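Local coordinates for threonine phosphate decarboxylase-like enzyme (Sulfurospirillum multivorans, PDB 6OUX), which catalyses the pyridoxal phosphate-dependent decarboxylation of L-serine O-phosphate to ethanolamine O-phosphate, the precursor of the linkage between nucleotide loop and corrin ring in norcobamides, at residues E120-L126 and E169-V175; Q84-Q88 and E100-I104. All blocks are in the same frame, centred on the assembly; numbering follows the deposited sequence.

Contact 1: E120-L126 and E169-V175; sequences EVQKVAL and EQPDTVV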
loop_
_atom_site.group_PDB
_atom_site.type_symbol
_atom_site.label_atom_id
_atom_site.label_comp_id
_atom_site.label_asym_id
_atom_site.label_seq_id
_atom_site.Cartn_x
_atom_site.Cartn_y
_atom_site.Cartn_z
ATOM N N GLU A 120 10.299 -3.531 -21.433
ATOM C CA GLU A 120 10.635 -2.590 -22.523
ATOM C C GLU A 120 11.714 -1.612 -22.118
ATOM O O GLU A 120 12.356 -1.034 -22.968
ATOM C CB GLU A 120 9.449 -1.726 -22.986
ATOM C CG GLU A 120 8.111 -2.421 -23.025
ATOM C CD GLU A 120 7.457 -2.401 -21.661
ATOM O OE1 GLU A 120 7.087 -1.269 -21.194
ATOM O OE2 GLU A 120 7.361 -3.520 -21.081
ATOM N N VAL A 121 11.869 -1.372 -20.810
ATOM C CA VAL A 121 12.808 -0.391 -20.318
ATOM C C VAL A 121 14.231 -0.981 -20.323
ATOM O O VAL A 121 14.600 -1.736 -19.449
ATOM C CB VAL A 121 12.411 0.089 -18.896
ATOM C CG1 VAL A 121 13.381 1.182 -18.405
ATOM C CG2 VAL A 121 10.985 0.540 -18.873
ATOM N N GLN A 122 15.031 -0.602 -21.309
ATOM C CA GLN A 122 16.382 -1.147 -21.495
ATOM C C GLN A 122 17.513 -0.106 -21.484
ATOM O O GLN A 122 18.683 -0.451 -21.318
ATOM C CB GLN A 122 16.435 -1.865 -22.847
ATOM C CG GLN A 122 15.592 -3.116 -22.894
ATOM C CD GLN A 122 16.035 -4.155 -21.868
ATOM O OE1 GLN A 122 15.199 -4.787 -21.210
ATOM N NE2 GLN A 122 17.355 -4.344 -21.723
ATOM N N LYS A 123 17.184 1.160 -21.671
ATOM C CA LYS A 123 18.157 2.200 -21.380
ATOM C C LYS A 123 17.362 3.351 -20.839
ATOM O O LYS A 123 16.423 3.768 -21.481
ATOM C CB LYS A 123 18.903 2.597 -22.600
ATOM C CG LYS A 123 19.998 3.573 -22.418
ATOM C CD LYS A 123 20.855 3.633 -23.696
ATOM C CE LYS A 123 22.108 4.422 -23.437
ATOM N NZ LYS A 123 22.935 4.638 -24.654
ATOM N N VAL A 124 17.779 3.874 -19.682
ATOM C CA VAL A 124 17.090 5.009 -19.008
ATOM C C VAL A 124 18.089 6.134 -18.682
ATOM O O VAL A 124 19.254 5.861 -18.311
ATOM C CB VAL A 124 16.362 4.512 -17.757
ATOM C CG1 VAL A 124 17.319 3.888 -16.785
ATOM C CG2 VAL A 124 15.494 5.631 -17.131
ATOM N N ALA A 125 17.680 7.357 -18.964
ATOM C CA ALA A 125 18.450 8.560 -18.634
ATOM C C ALA A 125 17.846 9.200 -17.375
ATOM O O ALA A 125 16.631 9.517 -17.340
ATOM C CB ALA A 125 18.497 9.547 -19.772
ATOM N N LEU A 126 18.694 9.314 -16.356
ATOM C CA LEU A 126 18.370 10.018 -15.084
ATOM C C LEU A 126 19.251 11.230 -14.928
ATOM O O LEU A 126 20.366 11.294 -15.484
ATOM C CB LEU A 126 18.604 9.116 -13.891
ATOM C CG LEU A 126 17.983 7.722 -13.900
ATOM C CD1 LEU A 126 18.422 6.988 -12.623
ATOM C CD2 LEU A 126 16.478 7.852 -13.929
ATOM N N GLU A 169 22.437 9.658 -26.617
ATOM C CA GLU A 169 22.359 8.401 -25.920
ATOM C C GLU A 169 21.244 7.494 -26.382
ATOM O O GLU A 169 21.317 6.292 -26.169
ATOM C CB GLU A 169 22.210 8.619 -24.405
ATOM C CG GLU A 169 23.414 9.167 -23.685
ATOM C CD GLU A 169 24.568 8.175 -23.524
ATOM O OE1 GLU A 169 24.354 6.963 -23.483
ATOM O OE2 GLU A 169 25.709 8.642 -23.488
ATOM N N GLN A 170 20.174 8.059 -26.941
ATOM C CA GLN A 170 18.986 7.267 -27.375
ATOM C C GLN A 170 18.432 6.331 -26.322
ATOM O O GLN A 170 18.247 5.212 -26.577
ATOM C CB GLN A 170 19.298 6.495 -28.693
ATOM C CG GLN A 170 19.580 7.428 -29.864
ATOM C CD GLN A 170 18.331 8.199 -30.318
ATOM O OE1 GLN A 170 17.284 7.588 -30.471
ATOM N NE2 GLN A 170 18.446 9.515 -30.559
ATOM N N PRO A 171 18.123 6.836 -25.102
ATOM C CA PRO A 171 17.453 6.037 -24.117
ATOM C C PRO A 171 16.025 5.762 -24.558
ATOM O O PRO A 171 15.430 6.550 -25.260
ATOM C CB PRO A 171 17.478 6.943 -22.878
ATOM C CG PRO A 171 17.305 8.292 -23.442
ATOM C CD PRO A 171 18.057 8.270 -24.783
ATOM N N ASP A 172 15.447 4.641 -24.157
ATOM C CA ASP A 172 14.059 4.480 -24.436
ATOM C C ASP A 172 13.164 5.196 -23.393
ATOM O O ASP A 172 11.960 5.393 -23.637
ATOM C CB ASP A 172 13.664 3.011 -24.511
ATOM C CG ASP A 172 13.999 2.246 -23.259
ATOM O OD1 ASP A 172 13.258 2.352 -22.253
ATOM O OD2 ASP A 172 15.016 1.500 -23.272
ATOM N N THR A 173 13.714 5.486 -22.207
ATOM C CA THR A 173 12.932 6.048 -21.073
ATOM C C THR A 173 13.781 7.143 -20.430
ATOM O O THR A 173 15.017 6.996 -20.251
ATOM C CB THR A 173 12.622 4.968 -20.036
ATOM O OG1 THR A 173 11.969 3.863 -20.684
ATOM C CG2 THR A 173 11.695 5.489 -18.859
ATOM N N VAL A 174 13.147 8.266 -20.160
ATOM C CA VAL A 174 13.768 9.336 -19.396
ATOM C C VAL A 174 12.912 9.631 -18.132
ATOM O O VAL A 174 11.683 9.450 -18.170
ATOM C CB VAL A 174 13.814 10.540 -20.343
ATOM C CG1 VAL A 174 13.844 11.853 -19.665
ATOM C CG2 VAL A 174 14.929 10.333 -21.402
ATOM N N VAL A 175 13.579 9.982 -17.026
ATOM C CA VAL A 175 12.893 10.487 -15.769
ATOM C C VAL A 175 13.297 11.933 -15.468
ATOM O O VAL A 175 14.473 12.219 -15.356
ATOM C CB VAL A 175 13.210 9.647 -14.562
ATOM C CG1 VAL A 175 12.422 10.118 -13.307
ATOM C CG2 VAL A 175 12.942 8.185 -14.835
HETATM O O HOH W 1 16.502 12.285 -17.140
#
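Leu126 and Val175 run alongside each other in the same direction, with Leu126 CD2 3.7 Å from Val175 CG2. On the other face of the sheet Ala125 CB meets Val174 CG2 and Pro171 CG, and Ile166 of helix 159-169 covers this patch. Strands 123-128 and 173-177 are parallel neighbours in the seven-stranded mixed sheet of the large domain of this PLP-dependent aminotransferase fold. Ala125 N donates to Thr173 O at 3.0 Å, while Ala125 O accepts from Val175 N at 3.1 Å and from a water that also donates to Val175 O. Toward the strand starts, Asp172 OD2 takes two backbone N-H groups on its syn side, Lys123 N at 2.7 Å and Gln122 N at 2.9 Å. CG lies between the backbone N and the carbonyl carbon (chi1 57°), which puts OD2 beside these amides, while OD1 accepts from Thr173 OG1 and forms a salt bridge with Arg204. With the carboxylate replaced by an alanine, the two amides are likely to lose their shared acceptor and Arg204 its counter-charge. At the outer edge Lys123, fully extended, brings NZ to Glu169 O at 2.8 Å and, by salt bridge, to Glu169 OE1 at 3.0 Å.

Contact 2: Q84-Q88 and E100-I104; sequences QRSLQ and ENIFI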
loop_
_atom_site.group_PDB
_atom_site.type_symbol
_atom_site.label_atom_id
_atom_site.label_comp_id
_atom_site.label_asym_id
_atom_site.label_seq_id
_atom_site.Cartn_x
_atom_site.Cartn_y
_atom_site.Cartn_z
ATOM N N GLN A 84 -9.980 -0.099 -8.162
ATOM C CA GLN A 84 -9.257 0.816 -9.046
ATOM C C GLN A 84 -10.151 1.608 -10.007
ATOM O O GLN A 84 -10.092 2.860 -10.040
ATOM C CB GLN A 84 -8.134 0.067 -9.776
ATOM C CG GLN A 84 -7.298 0.915 -10.712
ATOM C CD GLN A 84 -6.126 1.647 -10.067
ATOM O OE1 GLN A 84 -5.620 1.304 -8.952
ATOM N NE2 GLN A 84 -5.645 2.642 -10.784
ATOM N N ARG A 85 -11.019 0.915 -10.757
ATOM C CA ARG A 85 -11.926 1.608 -11.715
ATOM C C ARG A 85 -12.811 2.693 -11.086
ATOM O O ARG A 85 -13.144 3.742 -11.728
ATOM C CB ARG A 85 -12.814 0.594 -12.490
ATOM C CG ARG A 85 -12.076 -0.408 -13.385
ATOM C CD ARG A 85 -11.312 0.290 -14.514
ATOM N NE ARG A 85 -10.520 -0.598 -15.376
ATOM C CZ ARG A 85 -9.621 -0.179 -16.276
ATOM N NH1 ARG A 85 -9.369 1.112 -16.420
ATOM N NH2 ARG A 85 -8.915 -1.056 -16.993
ATOM N N SER A 86 -13.237 2.472 -9.837
ATOM C CA SER A 86 -14.084 3.440 -9.221
ATOM C C SER A 86 -13.229 4.654 -8.811
ATOM O O SER A 86 -13.704 5.784 -8.901
ATOM C CB SER A 86 -14.949 2.821 -8.094
ATOM O OG SER A 86 -15.121 3.701 -7.015
ATOM N N LEU A 87 -11.973 4.419 -8.419
ATOM C CA LEU A 87 -11.020 5.470 -8.019
ATOM C C LEU A 87 -10.574 6.330 -9.218
ATOM O O LEU A 87 -10.532 7.562 -9.141
ATOM C CB LEU A 87 -9.787 4.839 -7.374
ATOM C CG LEU A 87 -10.057 4.048 -6.093
ATOM C CD1 LEU A 87 -8.818 3.310 -5.647
ATOM C CD2 LEU A 87 -10.624 4.975 -5.039
ATOM N N GLN A 88 -10.369 5.673 -10.348
ATOM C CA GLN A 88 -10.161 6.354 -11.619
ATOM C C GLN A 88 -11.235 7.388 -11.912
ATOM O O GLN A 88 -10.962 8.585 -12.284
ATOM C CB GLN A 88 -10.093 5.303 -12.732
ATOM C CG GLN A 88 -8.811 4.520 -12.787
ATOM C CD GLN A 88 -8.789 3.661 -14.023
ATOM O OE1 GLN A 88 -9.833 3.325 -14.528
ATOM N NE2 GLN A 88 -7.630 3.320 -14.516
ATOM N N GLU A 100 -9.605 6.084 -17.662
ATOM C CA GLU A 100 -8.759 4.925 -18.004
ATOM C C GLU A 100 -7.291 5.365 -18.251
ATOM O O GLU A 100 -6.432 4.542 -18.404
ATOM C CB GLU A 100 -9.312 4.169 -19.250
ATOM C CG GLU A 100 -10.770 3.602 -19.185
ATOM C CD GLU A 100 -11.876 4.604 -18.998
ATOM O OE1 GLU A 100 -11.784 5.779 -19.500
ATOM O OE2 GLU A 100 -12.879 4.249 -18.318
ATOM N N ASN A 101 -7.028 6.663 -18.374
ATOM C CA ASN A 101 -5.635 7.188 -18.416
ATOM C C ASN A 101 -4.993 7.445 -16.999
ATOM O O ASN A 101 -3.821 7.803 -16.911
ATOM C CB ASN A 101 -5.553 8.507 -19.219
ATOM C CG ASN A 101 -5.681 8.309 -20.704
ATOM O OD1 ASN A 101 -6.585 8.788 -21.345
ATOM N ND2 ASN A 101 -4.785 7.613 -21.244
ATOM N N ILE A 102 -5.738 7.203 -15.920
ATOM C CA ILE A 102 -5.276 7.393 -14.523
ATOM C C ILE A 102 -4.920 6.069 -13.839
ATOM O O ILE A 102 -5.729 5.175 -13.862
ATOM C CB ILE A 102 -6.339 8.100 -13.670
ATOM C CG1 ILE A 102 -6.822 9.361 -14.361
ATOM C CG2 ILE A 102 -5.757 8.429 -12.277
ATOM C CD1 ILE A 102 -8.007 10.095 -13.732
ATOM N N PHE A 103 -3.698 5.966 -13.296
ATOM C CA PHE A 103 -3.257 4.881 -12.469
ATOM C C PHE A 103 -3.101 5.425 -11.012
ATOM O O PHE A 103 -2.373 6.421 -10.762
ATOM C CB PHE A 103 -1.940 4.262 -13.014
ATOM C CG PHE A 103 -1.419 3.147 -12.172
ATOM C CD1 PHE A 103 -0.633 3.413 -11.043
ATOM C CD2 PHE A 103 -1.763 1.815 -12.438
ATOM C CE1 PHE A 103 -0.177 2.407 -10.226
ATOM C CE2 PHE A 103 -1.274 0.782 -11.630
ATOM C CZ PHE A 103 -0.473 1.065 -10.538
ATOM N N ILE A 104 -3.723 4.745 -10.064
ATOM C CA ILE A 104 -3.686 5.139 -8.634
ATOM C C ILE A 104 -2.839 4.114 -7.875
ATOM O O ILE A 104 -3.115 2.922 -7.974
ATOM C CB ILE A 104 -5.069 5.128 -7.958
ATOM C CG1 ILE A 104 -6.187 5.759 -8.815
ATOM C CG2 ILE A 104 -4.937 5.736 -6.547
ATOM C CD1 ILE A 104 -6.211 7.240 -8.814
HETATM O O HOH W 2 -7.148 1.722 -17.808
#
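A helix packed across an edge strand of the large-domain sheet is the element here: in this PLP-dependent aminotransferase fold, the start of helix 84-95 lies over strand 102-105, the outermost strand of the seven-stranded sheet at this end. Gln88 and Ile102 meet across it. The segment axes approach to 8.4 Å with their directions 122° apart, so the helix runs steeply across the strand, and alternate strand residues, Ile102 and Ile104, turn their side chains toward it. Ile104 CG1 packs 4.0 Å from Leu87 CB, and Ile102 CD1 comes to 3.6 Å from the backbone carbonyl oxygen Gln88 O. Further along the same helix, Met91 touches both isoleucines, extending the apolar seam. The side chain of Gln84 lies near Ile104. The hydrogen bond across the contact comes from Gln88, whose chain is extended beyond CG (chi2 -172°) and thereby carries its amide beyond the helix surface to the strand. There NE2 donates to Ile102 O at 2.7 Å, nearly in line with the carbonyl bond but bent at the hydrogen, 140°. The opposite end of that amide is held as well, for OE1 accepts from Arg85 NH1, three residues earlier, on a lone pair in the carbonyl plane. Arg85 NH2 is salt-bridged to Asp264 beyond the two segments. At the guanidinium edge, in its plane, a water accepts from Arg85 NH1 at 2.7 Å and donates to Glu100 O at 3.0 Å.

Overall arrangement
Both contacts build on the same seven-stranded sheet, yet they illustrate how chemistry follows position. Contact 1 joins two parallel strands inside the sheet, so main-chain bonding dominates, with apolar side chains above and below and charged groups gathered where the strands begin, at the partly exposed end. Contact 2, mostly buried, sits at an outermost strand and joins it to a covering helix; with no strand pairing between its segments, a side-chain amide and aliphatic packing do the work, and a water links its polar side. Their centres are 26 Å apart and their nearest atoms about 13 Å, without touching. In sequence contact 2 closes before contact 1 opens.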